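Local atomic coordinates of aminopeptidase-like protein (Chaetomium thermophilum, PDB entry 5JM6), a protein that probably acts as a zinc-dependent aminopeptidase of the M18 family and assembles into a dodecamer linked to the Cvt pathway of selective autophagy. Residues Asp135-Arg140 / Gln160-Leu165; Ala139-Thr144 / Ser255-Lys260; Leu156-Tyr161 / Met225-Gly230; Gly177-Val182 / Asn279-Leu284. All blocks are in the same frame, centred on the assembly; numbering follows the deposited sequence.

In the fold
All four contacts belong to or border the six-stranded antiparallel sheet. Interactions 3 and 4 are buried, whereas 1 and 2 are only partly so. Interactions 1 and 2 share strand 139-141, which lies between strands 277-286 and 153-160 and so links interaction 4 with interaction 3. Chemistry follows position. Interaction 1, beside the zinc site, combines a carboxylate, a phenol and a guanidinium. Interaction 2 is a small, largely polar contact between a loop and a 3-10 turn. Interaction 3 is mainly aliphatic. Interaction 4 is a regular strand pair with a salt bridge. Interactions 2 and 4 both meet a second subunit, interaction 3 meets a third, and no other chain touches interaction 1.

Interaction 1 (Asp135-Arg140 / Gln160-Leu165); sequences DALTAR and QYAGAL
Tyr161 is the hub of this contact, which forms where two neighbouring strands of an antiparallel sheet give way to loops beside the zinc site. Ala139 and Gln160 make a non-hydrogen-bonded pair, and next to it Tyr161 N donates to Thr138 O (3.0 Å, 153° at the hydrogen), nearly along the C=O axis. That bond anchors the backbone from which the phenol ring reaches out. At the ring's far end, Tyr161 OH donates to Asp135 OD2 at 2.4 Å, approaching from above the carboxylate plane, which stands 79° from the ring. The other oxygen, Asp135 OD1, takes hydrogen bonds from His133 ND1 and Glu339 N. Since His133 is a zinc ligand, the carboxylate is second-shell, as in the His-x-Asp element of related metallopeptidases, and the phenol probably helps to fix its orientation.

Arg140 runs alongside the tyrosine in the same direction, then bends at chi3 to bring NH1 over one ring face, offset toward the rim, with NH1 3.4 Å from Tyr161 CD2. The result is a cation-pi contact in which the guanidinium stands almost upright on the ring (planes 86° apart). Ala136 O meets the ring edge, 3.4 Å from Tyr161 CE1.

Leu137 packs on the turn that follows Tyr161. The nearest atom of its side chain is about 4 Å from a bound zinc ion. Its CD1 branch lies 3.8 Å from Ala162 CB, while Leu137 CB rests 3.6 Å from Ala164 CB.

Interaction 2 (Ala139-Thr144 / Ser255-Lys260); sequences ARLKPT and STQPPK
Thr144 lies across Thr256 at about a right angle, laying its methyl over a carbonyl where the loop after strand 139-141 meets the 3-10 turn that leads into helix 259-268. With CG2 anti to its backbone N, the methyl of Thr144 sits 3.3 Å from Thr256 O, and Thr144 CA adds a CA-H...O contact to the same oxygen at 3.5 Å. The hydroxyl branch faces the other threonine's side chain, with Thr144 OG1 3.8 Å from Thr256 CB. The Thr144 backbone N is used by another chain, bonding to His408 NE2 of a second subunit, so the loop is also contacted from outside its own chain.

Gln257 also reaches the loop. Pro258, next in the chain, occupies the N-cap position of the helix. A bend at chi2 (-74°) folds the Gln257 amide back toward Thr256, and NE2 donates in the amide plane to Thr256 OG1 (3.1 Å, 164° at the hydrogen). That hydroxyl is also hydrogen-bonded to Phe253 O within the turn. The folded amide lies against the loop, where Gln257 NE2 is 2.8 Å from Pro143 O, while on its other branch Gln257 OE1 lies 4.2 Å from Leu141 CD2.

Interaction 3 (Leu156-Tyr161 / Met225-Gly230); sequences LGVAQY and MVPVIG
Leu156 holds CG anti to its backbone N (chi1 -179°), so the branched end leads away from 225-230 and CB does the touching. In Ile229, chi1 of 67° puts CG1 between the backbone N and the carbonyl carbon and turns CG2 toward that CB, the two meeting at 3.7 Å. Val158, with chi1 of -57°, has CG2 in the same crowded position, aimed at the ring of Pro227. These two side chains meet tip to tip, Val158 CG2 lying 3.8 Å from Pro227 CD.

Between the apolar patches, the backbones are joined by one hydrogen bond, Leu156 N to Pro227 O at 3.3 Å. Its donor sits well above the carbonyl plane and its N-H...O angle is far from straight. In the fold, strand 228-231 is an outermost strand of the six-stranded antiparallel sheet within this chain and lies beside strand 153-160. A classic beta bulge places both Ile229 and Gly230 opposite Val154. Pro227, just before the strand, has no N-H to offer; its ring touches the Leu156 carbonyl, with Pro227 CD 3.4 Å from Leu156 O.

Leu284 of strand 277-286 packs on both Val158 and Pro227. Beyond Ile229 the packing passes to Leu295 of a third subunit, whose Asn399 ND2 also bonds to Val226 O. On the Leu156 side of that valine, the CG1 methyl of Val226 stands 3.7 Å from Leu156 O.

Interaction 4 (Gly177-Val182 / Asn279-Leu284); sequences GGRVIV and NWELEL
Strands 177-182 and 279-284 pair within a six-stranded antiparallel sheet, strand 174-183 lying between 190-196 and 277-286, and nearly every backbone polar group that faces the partner has a mate. Gly177 and Glu283 bond both ways, Gly177 N to Glu283 O at 3.2 Å and Glu283 N to Gly177 O at 2.9 Å. Arg179 and Glu281 repeat the pattern, Arg179 N to Glu281 O at 2.9 Å and Glu281 N to Arg179 O at 2.7 Å. Ile181 N then donates to Asn279 O at 2.8 Å, from above the carbonyl plane. The intervening residues turn outward: Gly178 and Val180 bond to Val195 and Lys193 of strand 190-196, Leu282 to Leu141 on the far side.

The absence of a CB lets Gly178 CA approach Glu281 O to 3.1 Å in a CA-H...O contact, since a CB there would run into that oxygen. At the non-hydrogen-bonded pair, Val180 lies alongside the CB of Trp280, whose indole takes Leu282 CD1 over the centre of one face.

On the face with Ile181 and Asn279, the extended Arg179 chain lies beside Glu281 and grips one oxygen side-on: NE and NH2 both donate to OE2, NH2 at 2.6 Å to its syn lone pair and NE at 2.9 Å from above the carboxylate plane. OE2 is also hydrogen-bonded to Ser430 OG of a second subunit, and Arg179 NH2 forms a further salt bridge with Asp429 OD2 of that subunit. The two arginine N-H groups on Glu281 OE2 would favour an ionised glutamate, and the arginine, shared between two carboxylates, probably ties the sheet electrostatically to the neighbouring chain.

Interaction 1 (Asp135-Arg140 / Gln160-Leu165)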
loop_
_atom_site.group_PDB
_atom_site.type_symbol
_atom_site.label_atom_id
_atom_site.label_comp_id
_atom_site.label_asym_id
_atom_site.label_seq_id
_atom_site.Cartn_x
_atom_site.Cartn_y
_atom_site.Cartn_z
ATOM N N ASP A 135 -19.044 -41.040 -0.750
ATOM C CA ASP A 135 -18.126 -40.405 0.190
ATOM C C ASP A 135 -18.634 -39.005 0.515
ATOM O O ASP A 135 -19.355 -38.400 -0.279
ATOM C CB ASP A 135 -16.707 -40.331 -0.370
ATOM C CG ASP A 135 -16.573 -39.300 -1.469
ATOM O OD1 ASP A 135 -17.378 -39.343 -2.423
ATOM O OD2 ASP A 135 -15.672 -38.442 -1.372
ATOM N N ALA A 136 -18.233 -38.477 1.663
ATOM C CA ALA A 136 -18.623 -37.142 2.087
ATOM C C ALA A 136 -17.443 -36.467 2.756
ATOM O O ALA A 136 -16.540 -37.140 3.212
ATOM C CB ALA A 136 -19.795 -37.216 3.040
ATOM N N LEU A 137 -17.440 -35.143 2.824
ATOM C CA LEU A 137 -16.335 -34.457 3.467
ATOM C C LEU A 137 -16.318 -34.935 4.898
ATOM O O LEU A 137 -17.343 -34.952 5.556
ATOM C CB LEU A 137 -16.537 -32.947 3.420
ATOM C CG LEU A 137 -16.070 -32.240 2.153
ATOM C CD1 LEU A 137 -16.914 -32.682 0.974
ATOM C CD2 LEU A 137 -16.179 -30.743 2.338
ATOM N N THR A 138 -15.145 -35.312 5.383
ATOM C CA THR A 138 -15.005 -35.862 6.726
ATOM C C THR A 138 -13.558 -35.744 7.201
ATOM O O THR A 138 -12.668 -35.432 6.412
ATOM C CB THR A 138 -15.471 -37.334 6.778
ATOM O OG1 THR A 138 -15.645 -37.741 8.141
ATOM C CG2 THR A 138 -14.471 -38.248 6.085
ATOM N N ALA A 139 -13.330 -35.948 8.494
ATOM C CA ALA A 139 -11.988 -35.827 9.059
ATOM C C ALA A 139 -11.460 -37.174 9.537
ATOM O O ALA A 139 -11.932 -37.717 10.534
ATOM C CB ALA A 139 -11.987 -34.824 10.202
ATOM N N ARG A 140 -10.460 -37.700 8.836
ATOM C CA ARG A 140 -9.946 -39.029 9.141
ATOM C C ARG A 140 -8.858 -39.000 10.205
ATOM O O ARG A 140 -8.019 -38.099 10.232
ATOM C CB ARG A 140 -9.419 -39.696 7.870
ATOM C CG ARG A 140 -10.496 -39.889 6.823
ATOM C CD ARG A 140 -10.082 -40.848 5.726
ATOM N NE ARG A 140 -11.137 -41.831 5.496
ATOM C CZ ARG A 140 -12.051 -41.745 4.533
ATOM N NH1 ARG A 140 -12.039 -40.723 3.687
ATOM N NH2 ARG A 140 -12.974 -42.688 4.415
ATOM N N GLN A 160 -7.955 -33.501 7.571
ATOM C CA GLN A 160 -9.137 -33.252 6.759
ATOM C C GLN A 160 -9.004 -34.069 5.477
ATOM O O GLN A 160 -8.023 -33.958 4.738
ATOM C CB GLN A 160 -9.335 -31.749 6.473
ATOM C CG GLN A 160 -8.433 -31.102 5.418
ATOM C CD GLN A 160 -7.047 -30.767 5.934
ATOM O OE1 GLN A 160 -6.752 -30.932 7.117
ATOM N NE2 GLN A 160 -6.186 -30.285 5.042
ATOM N N TYR A 161 -9.991 -34.926 5.244
ATOM C CA TYR A 161 -9.986 -35.789 4.076
ATOM C C TYR A 161 -10.254 -34.981 2.823
ATOM O O TYR A 161 -9.471 -34.988 1.876
ATOM C CB TYR A 161 -11.033 -36.901 4.234
ATOM C CG TYR A 161 -11.674 -37.381 2.944
ATOM C CD1 TYR A 161 -13.032 -37.191 2.705
ATOM C CD2 TYR A 161 -10.927 -38.031 1.974
ATOM C CE1 TYR A 161 -13.623 -37.632 1.530
ATOM C CE2 TYR A 161 -11.507 -38.476 0.805
ATOM C CZ TYR A 161 -12.852 -38.272 0.583
ATOM O OH TYR A 161 -13.419 -38.716 -0.591
ATOM N N ALA A 162 -11.366 -34.269 2.832
ATOM C CA ALA A 162 -11.871 -33.690 1.606
ATOM C C ALA A 162 -11.356 -32.290 1.319
ATOM O O ALA A 162 -11.393 -31.834 0.176
ATOM C CB ALA A 162 -13.360 -33.681 1.657
ATOM N N GLY A 163 -10.794 -31.648 2.338
ATOM C CA GLY A 163 -10.861 -30.202 2.437
ATOM C C GLY A 163 -12.028 -29.871 3.355
ATOM O O GLY A 163 -12.622 -28.795 3.280
ATOM N N ALA A 164 -12.357 -30.828 4.219
ATOM C CA ALA A 164 -13.554 -30.775 5.054
ATOM C C ALA A 164 -13.562 -29.751 6.184
ATOM O O ALA A 164 -14.593 -29.118 6.411
ATOM C CB ALA A 164 -13.822 -32.146 5.640
ATOM N N LEU A 165 -12.446 -29.524 6.872
ATOM C CA LEU A 165 -12.601 -28.805 8.123
ATOM C C LEU A 165 -12.684 -27.336 7.797
ATOM O O LEU A 165 -11.691 -26.618 7.746
ATOM C CB LEU A 165 -11.420 -29.065 9.063
ATOM C CG LEU A 165 -11.176 -30.495 9.538
ATOM C CD1 LEU A 165 -9.782 -30.637 10.127
ATOM C CD2 LEU A 165 -12.225 -30.875 10.562
#

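Interaction 2 (Ala139-Thr144 / Ser255-Lys260)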
loop_
_atom_site.group_PDB
_atom_site.type_symbol
_atom_site.label_atom_id
_atom_site.label_comp_id
_atom_site.label_asym_id
_atom_site.label_seq_id
_atom_site.Cartn_x
_atom_site.Cartn_y
_atom_site.Cartn_z
ATOM N N ALA A 139 -13.330 -35.948 8.494
ATOM C CA ALA A 139 -11.988 -35.827 9.059
ATOM C C ALA A 139 -11.460 -37.174 9.537
ATOM O O ALA A 139 -11.932 -37.717 10.534
ATOM C CB ALA A 139 -11.987 -34.824 10.202
ATOM N N ARG A 140 -10.460 -37.700 8.836
ATOM C CA ARG A 140 -9.946 -39.029 9.141
ATOM C C ARG A 140 -8.858 -39.000 10.205
ATOM O O ARG A 140 -8.019 -38.099 10.232
ATOM C CB ARG A 140 -9.419 -39.696 7.870
ATOM C CG ARG A 140 -10.496 -39.889 6.823
ATOM C CD ARG A 140 -10.082 -40.848 5.726
ATOM N NE ARG A 140 -11.137 -41.831 5.496
ATOM C CZ ARG A 140 -12.051 -41.745 4.533
ATOM N NH1 ARG A 140 -12.039 -40.723 3.687
ATOM N NH2 ARG A 140 -12.974 -42.688 4.415
ATOM N N LEU A 141 -8.892 -39.996 11.084
ATOM C CA LEU A 141 -7.853 -40.171 12.085
ATOM C C LEU A 141 -6.506 -40.410 11.417
ATOM O O LEU A 141 -6.401 -41.170 10.454
ATOM C CB LEU A 141 -8.188 -41.336 13.020
ATOM C CG LEU A 141 -8.972 -41.043 14.302
ATOM C CD1 LEU A 141 -10.338 -40.439 14.004
ATOM C CD2 LEU A 141 -9.114 -42.311 15.132
ATOM N N LYS A 142 -5.479 -39.745 11.934
ATOM C CA LYS A 142 -4.116 -39.918 11.452
ATOM C C LYS A 142 -3.646 -41.350 11.700
ATOM O O LYS A 142 -4.197 -42.034 12.561
ATOM C CB LYS A 142 -3.188 -38.923 12.150
ATOM C CG LYS A 142 -3.524 -37.462 11.890
ATOM C CD LYS A 142 -2.290 -36.720 11.434
ATOM C CE LYS A 142 -2.515 -35.228 11.229
ATOM N NZ LYS A 142 -2.798 -34.494 12.493
ATOM N N PRO A 143 -2.647 -41.820 10.931
ATOM C CA PRO A 143 -2.021 -43.105 11.264
ATOM C C PRO A 143 -1.587 -43.180 12.729
ATOM O O PRO A 143 -1.842 -44.189 13.385
ATOM C CB PRO A 143 -0.822 -43.149 10.320
ATOM C CG PRO A 143 -1.336 -42.470 9.091
ATOM C CD PRO A 143 -2.256 -41.362 9.585
ATOM N N THR A 144 -0.958 -42.126 13.235
ATOM C CA THR A 144 -0.790 -41.976 14.675
ATOM C C THR A 144 -1.740 -40.881 15.135
ATOM O O THR A 144 -1.513 -39.700 14.871
ATOM C CB THR A 144 0.661 -41.618 15.061
ATOM O OG1 THR A 144 1.545 -42.664 14.641
ATOM C CG2 THR A 144 0.787 -41.432 16.566
ATOM N N SER A 255 -0.631 -48.983 20.108
ATOM C CA SER A 255 0.210 -48.005 20.788
ATOM C C SER A 255 0.231 -46.641 20.090
ATOM O O SER A 255 0.596 -45.641 20.704
ATOM C CB SER A 255 1.638 -48.536 20.923
ATOM O OG SER A 255 2.252 -48.671 19.655
ATOM N N THR A 256 -0.157 -46.591 18.817
ATOM C CA THR A 256 -0.151 -45.324 18.081
ATOM C C THR A 256 -1.417 -44.504 18.314
ATOM O O THR A 256 -1.531 -43.378 17.832
ATOM C CB THR A 256 0.005 -45.539 16.561
ATOM O OG1 THR A 256 -1.031 -46.407 16.083
ATOM C CG2 THR A 256 1.361 -46.142 16.237
ATOM N N GLN A 257 -2.351 -45.062 19.076
ATOM C CA GLN A 257 -3.690 -44.499 19.212
ATOM C C GLN A 257 -3.967 -44.090 20.656
ATOM O O GLN A 257 -3.251 -44.514 21.563
ATOM C CB GLN A 257 -4.735 -45.515 18.742
ATOM C CG GLN A 257 -4.436 -46.122 17.384
ATOM C CD GLN A 257 -4.692 -45.155 16.249
ATOM O OE1 GLN A 257 -5.736 -44.506 16.195
ATOM N NE2 GLN A 257 -3.731 -45.039 15.341
ATOM N N PRO A 258 -4.978 -43.231 20.873
ATOM C CA PRO A 258 -5.377 -42.943 22.254
ATOM C C PRO A 258 -5.798 -44.222 22.968
ATOM O O PRO A 258 -6.627 -44.960 22.433
ATOM C CB PRO A 258 -6.560 -41.985 22.087
ATOM C CG PRO A 258 -6.334 -41.343 20.762
ATOM C CD PRO A 258 -5.719 -42.407 19.901
ATOM N N PRO A 259 -5.236 -44.484 24.160
ATOM C CA PRO A 259 -5.477 -45.746 24.871
ATOM C C PRO A 259 -6.957 -45.972 25.108
ATOM O O PRO A 259 -7.465 -47.090 25.018
ATOM C CB PRO A 259 -4.745 -45.551 26.202
ATOM C CG PRO A 259 -3.751 -44.475 25.944
ATOM C CD PRO A 259 -4.387 -43.567 24.938
ATOM N N LYS A 260 -7.640 -44.875 25.395
ATOM C CA LYS A 260 -9.041 -44.900 25.758
ATOM C C LYS A 260 -9.962 -45.137 24.572
ATOM O O LYS A 260 -11.061 -45.670 24.730
ATOM C CB LYS A 260 -9.402 -43.595 26.448
ATOM C CG LYS A 260 -9.721 -43.825 27.885
ATOM C CD LYS A 260 -10.019 -42.568 28.639
ATOM C CE LYS A 260 -9.663 -42.804 30.088
ATOM N NZ LYS A 260 -10.284 -41.787 30.960
#

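Interaction 3 (Leu156-Tyr161 / Met225-Gly230)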
loop_
_atom_site.group_PDB
_atom_site.type_symbol
_atom_site.label_atom_id
_atom_site.label_comp_id
_atom_site.label_asym_id
_atom_site.label_seq_id
_atom_site.Cartn_x
_atom_site.Cartn_y
_atom_site.Cartn_z
ATOM N N LEU A 156 -6.700 -35.412 19.754
ATOM C CA LEU A 156 -6.726 -36.459 18.739
ATOM C C LEU A 156 -6.176 -35.969 17.404
ATOM O O LEU A 156 -6.653 -34.971 16.864
ATOM C CB LEU A 156 -8.155 -36.968 18.548
ATOM C CG LEU A 156 -8.339 -38.089 17.529
ATOM C CD1 LEU A 156 -7.757 -39.376 18.071
ATOM C CD2 LEU A 156 -9.805 -38.262 17.175
ATOM N N GLY A 157 -5.157 -36.648 16.885
ATOM C CA GLY A 157 -4.634 -36.316 15.571
ATOM C C GLY A 157 -5.570 -36.695 14.438
ATOM O O GLY A 157 -5.871 -37.873 14.245
ATOM N N VAL A 158 -5.987 -35.709 13.650
ATOM C CA VAL A 158 -6.848 -35.974 12.502
ATOM C C VAL A 158 -6.365 -35.198 11.288
ATOM O O VAL A 158 -5.578 -34.259 11.405
ATOM C CB VAL A 158 -8.331 -35.609 12.771
ATOM C CG1 VAL A 158 -8.865 -36.348 13.994
ATOM C CG2 VAL A 158 -8.499 -34.103 12.921
ATOM N N ALA A 159 -6.844 -35.604 10.119
ATOM C CA ALA A 159 -6.489 -34.955 8.868
ATOM C C ALA A 159 -7.750 -34.724 8.053
ATOM O O ALA A 159 -8.541 -35.652 7.870
ATOM C CB ALA A 159 -5.493 -35.802 8.092
ATOM N N GLN A 160 -7.955 -33.501 7.571
ATOM C CA GLN A 160 -9.137 -33.252 6.759
ATOM C C GLN A 160 -9.004 -34.069 5.477
ATOM O O GLN A 160 -8.023 -33.958 4.738
ATOM C CB GLN A 160 -9.335 -31.749 6.473
ATOM C CG GLN A 160 -8.433 -31.102 5.418
ATOM C CD GLN A 160 -7.047 -30.767 5.934
ATOM O OE1 GLN A 160 -6.752 -30.932 7.117
ATOM N NE2 GLN A 160 -6.186 -30.285 5.042
ATOM N N TYR A 161 -9.991 -34.926 5.244
ATOM C CA TYR A 161 -9.986 -35.789 4.076
ATOM C C TYR A 161 -10.254 -34.981 2.823
ATOM O O TYR A 161 -9.471 -34.988 1.876
ATOM C CB TYR A 161 -11.033 -36.901 4.234
ATOM C CG TYR A 161 -11.674 -37.381 2.944
ATOM C CD1 TYR A 161 -13.032 -37.191 2.705
ATOM C CD2 TYR A 161 -10.927 -38.031 1.974
ATOM C CE1 TYR A 161 -13.623 -37.632 1.530
ATOM C CE2 TYR A 161 -11.507 -38.476 0.805
ATOM C CZ TYR A 161 -12.852 -38.272 0.583
ATOM O OH TYR A 161 -13.419 -38.716 -0.591
ATOM N N MET A 225 -7.316 -26.364 14.809
ATOM C CA MET A 225 -8.422 -27.295 14.964
ATOM C C MET A 225 -7.902 -28.690 15.240
ATOM O O MET A 225 -7.851 -29.535 14.350
ATOM C CB MET A 225 -9.273 -27.302 13.693
ATOM C CG MET A 225 -9.547 -25.920 13.130
ATOM S SD MET A 225 -10.389 -25.962 11.538
ATOM C CE MET A 225 -12.076 -26.269 12.047
ATOM N N VAL A 226 -7.677 -28.968 16.512
ATOM C CA VAL A 226 -7.253 -30.280 16.948
ATOM C C VAL A 226 -8.328 -30.712 17.901
ATOM O O VAL A 226 -8.507 -30.083 18.941
ATOM C CB VAL A 226 -5.877 -30.272 17.635
ATOM C CG1 VAL A 226 -5.504 -31.675 18.087
ATOM C CG2 VAL A 226 -4.820 -29.713 16.701
ATOM N N PRO A 227 -9.069 -31.761 17.544
ATOM C CA PRO A 227 -10.201 -32.155 18.381
ATOM C C PRO A 227 -9.790 -32.450 19.819
ATOM O O PRO A 227 -8.642 -32.802 20.094
ATOM C CB PRO A 227 -10.725 -33.414 17.690
ATOM C CG PRO A 227 -10.291 -33.269 16.271
ATOM C CD PRO A 227 -8.959 -32.587 16.331
ATOM N N VAL A 228 -10.743 -32.272 20.723
ATOM C CA VAL A 228 -10.550 -32.530 22.140
ATOM C C VAL A 228 -11.430 -33.714 22.547
ATOM O O VAL A 228 -12.646 -33.684 22.352
ATOM C CB VAL A 228 -10.878 -31.273 22.971
ATOM C CG1 VAL A 228 -11.277 -31.644 24.366
ATOM C CG2 VAL A 228 -9.688 -30.321 22.985
ATOM N N ILE A 229 -10.802 -34.797 22.996
ATOM C CA ILE A 229 -11.533 -36.018 23.342
ATOM C C ILE A 229 -11.713 -36.357 24.832
ATOM O O ILE A 229 -12.388 -37.334 25.159
ATOM C CB ILE A 229 -10.874 -37.221 22.655
ATOM C CG1 ILE A 229 -9.484 -37.478 23.234
ATOM C CG2 ILE A 229 -10.793 -36.976 21.156
ATOM C CD1 ILE A 229 -8.720 -38.568 22.515
ATOM N N GLY A 230 -11.124 -35.576 25.731
ATOM C CA GLY A 230 -11.203 -35.899 27.146
ATOM C C GLY A 230 -10.304 -35.045 28.015
ATOM O O GLY A 230 -9.562 -34.201 27.517
#

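Interaction 4 (Gly177-Val182 / Asn279-Leu284)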
loop_
_atom_site.group_PDB
_atom_site.type_symbol
_atom_site.label_atom_id
_atom_site.label_comp_id
_atom_site.label_asym_id
_atom_site.label_seq_id
_atom_site.Cartn_x
_atom_site.Cartn_y
_atom_site.Cartn_z
ATOM N N GLY A 177 -16.364 -43.233 13.922
ATOM C CA GLY A 177 -16.823 -44.474 13.334
ATOM C C GLY A 177 -15.977 -44.844 12.138
ATOM O O GLY A 177 -15.145 -44.060 11.684
ATOM N N GLY A 178 -16.176 -46.055 11.637
ATOM C CA GLY A 178 -15.416 -46.519 10.499
ATOM C C GLY A 178 -15.243 -48.018 10.550
ATOM O O GLY A 178 -16.050 -48.733 11.144
ATOM N N ARG A 179 -14.181 -48.495 9.918
ATOM C CA ARG A 179 -13.890 -49.916 9.904
ATOM C C ARG A 179 -12.612 -50.241 10.665
ATOM O O ARG A 179 -11.695 -49.424 10.753
ATOM C CB ARG A 179 -13.780 -50.415 8.472
ATOM C CG ARG A 179 -12.641 -49.792 7.704
ATOM C CD ARG A 179 -12.473 -50.498 6.388
ATOM N NE ARG A 179 -11.390 -49.940 5.590
ATOM C CZ ARG A 179 -11.182 -50.256 4.319
ATOM N NH1 ARG A 179 -11.987 -51.119 3.716
ATOM N NH2 ARG A 179 -10.175 -49.710 3.651
ATOM N N VAL A 180 -12.569 -51.450 11.214
ATOM C CA VAL A 180 -11.403 -51.933 11.937
ATOM C C VAL A 180 -10.879 -53.192 11.266
ATOM O O VAL A 180 -11.655 -54.067 10.883
ATOM C CB VAL A 180 -11.735 -52.236 13.412
ATOM C CG1 VAL A 180 -10.466 -52.541 14.190
ATOM C CG2 VAL A 180 -12.484 -51.072 14.040
ATOM N N ILE A 181 -9.562 -53.286 11.120
ATOM C CA ILE A 181 -8.974 -54.493 10.570
ATOM C C ILE A 181 -8.606 -55.399 11.736
ATOM O O ILE A 181 -7.640 -55.151 12.457
ATOM C CB ILE A 181 -7.740 -54.177 9.708
ATOM C CG1 ILE A 181 -8.057 -53.040 8.735
ATOM C CG2 ILE A 181 -7.287 -55.407 8.955
ATOM C CD1 ILE A 181 -9.170 -53.363 7.759
ATOM N N VAL A 182 -9.378 -56.469 11.892
ATOM C CA VAL A 182 -9.289 -57.324 13.066
ATOM C C VAL A 182 -8.652 -58.656 12.707
ATOM O O VAL A 182 -8.835 -59.169 11.601
ATOM C CB VAL A 182 -10.695 -57.546 13.700
ATOM C CG1 VAL A 182 -10.785 -58.871 14.459
ATOM C CG2 VAL A 182 -11.060 -56.380 14.609
ATOM N N ASN A 279 -5.104 -52.475 12.340
ATOM C CA ASN A 279 -5.293 -51.120 11.839
ATOM C C ASN A 279 -6.771 -50.777 11.919
ATOM O O ASN A 279 -7.599 -51.649 12.182
ATOM C CB ASN A 279 -4.800 -50.986 10.394
ATOM C CG ASN A 279 -4.082 -49.675 10.139
ATOM O OD1 ASN A 279 -4.697 -48.609 10.118
ATOM N ND2 ASN A 279 -2.772 -49.750 9.934
ATOM N N TRP A 280 -7.105 -49.511 11.712
ATOM C CA TRP A 280 -8.497 -49.145 11.520
ATOM C C TRP A 280 -8.607 -47.905 10.650
ATOM O O TRP A 280 -7.646 -47.151 10.496
ATOM C CB TRP A 280 -9.222 -48.928 12.858
ATOM C CG TRP A 280 -8.669 -47.856 13.768
ATOM C CD1 TRP A 280 -8.174 -46.635 13.405
ATOM C CD2 TRP A 280 -8.652 -47.881 15.201
ATOM N NE1 TRP A 280 -7.805 -45.922 14.520
ATOM C CE2 TRP A 280 -8.093 -46.663 15.635
ATOM C CE3 TRP A 280 -9.040 -48.824 16.158
ATOM C CZ2 TRP A 280 -7.915 -46.364 16.983
ATOM C CZ3 TRP A 280 -8.857 -48.524 17.496
ATOM C CH2 TRP A 280 -8.299 -47.305 17.895
ATOM N N GLU A 281 -9.773 -47.726 10.047
ATOM C CA GLU A 281 -10.055 -46.517 9.304
ATOM C C GLU A 281 -11.215 -45.810 9.983
ATOM O O GLU A 281 -12.365 -46.218 9.839
ATOM C CB GLU A 281 -10.379 -46.856 7.851
ATOM C CG GLU A 281 -9.630 -46.030 6.829
ATOM C CD GLU A 281 -9.713 -46.623 5.438
ATOM O OE1 GLU A 281 -10.029 -45.875 4.490
ATOM O OE2 GLU A 281 -9.457 -47.838 5.292
ATOM N N LEU A 282 -10.915 -44.730 10.695
ATOM C CA LEU A 282 -11.925 -44.049 11.490
ATOM C C LEU A 282 -11.966 -42.574 11.141
ATOM O O LEU A 282 -10.940 -41.969 10.828
ATOM C CB LEU A 282 -11.658 -44.233 12.988
ATOM C CG LEU A 282 -11.628 -45.668 13.522
ATOM C CD1 LEU A 282 -11.255 -45.686 14.992
ATOM C CD2 LEU A 282 -12.969 -46.344 13.311
ATOM N N GLU A 283 -13.162 -42.002 11.186
ATOM C CA GLU A 283 -13.344 -40.592 10.892
ATOM C C GLU A 283 -14.260 -39.952 11.921
ATOM O O GLU A 283 -14.942 -40.644 12.677
ATOM C CB GLU A 283 -13.914 -40.407 9.485
ATOM C CG GLU A 283 -15.204 -41.170 9.244
ATOM C CD GLU A 283 -15.612 -41.185 7.785
ATOM O OE1 GLU A 283 -14.792 -41.603 6.941
ATOM O OE2 GLU A 283 -16.754 -40.778 7.483
ATOM N N LEU A 284 -14.261 -38.627 11.952
ATOM C CA LEU A 284 -15.175 -37.892 12.808
ATOM C C LEU A 284 -16.384 -37.452 11.998
ATOM O O LEU A 284 -16.252 -37.026 10.851
ATOM C CB LEU A 284 -14.475 -36.688 13.441
ATOM C CG LEU A 284 -13.232 -37.037 14.261
ATOM C CD1 LEU A 284 -12.603 -35.790 14.862
ATOM C CD2 LEU A 284 -13.576 -38.048 15.345
#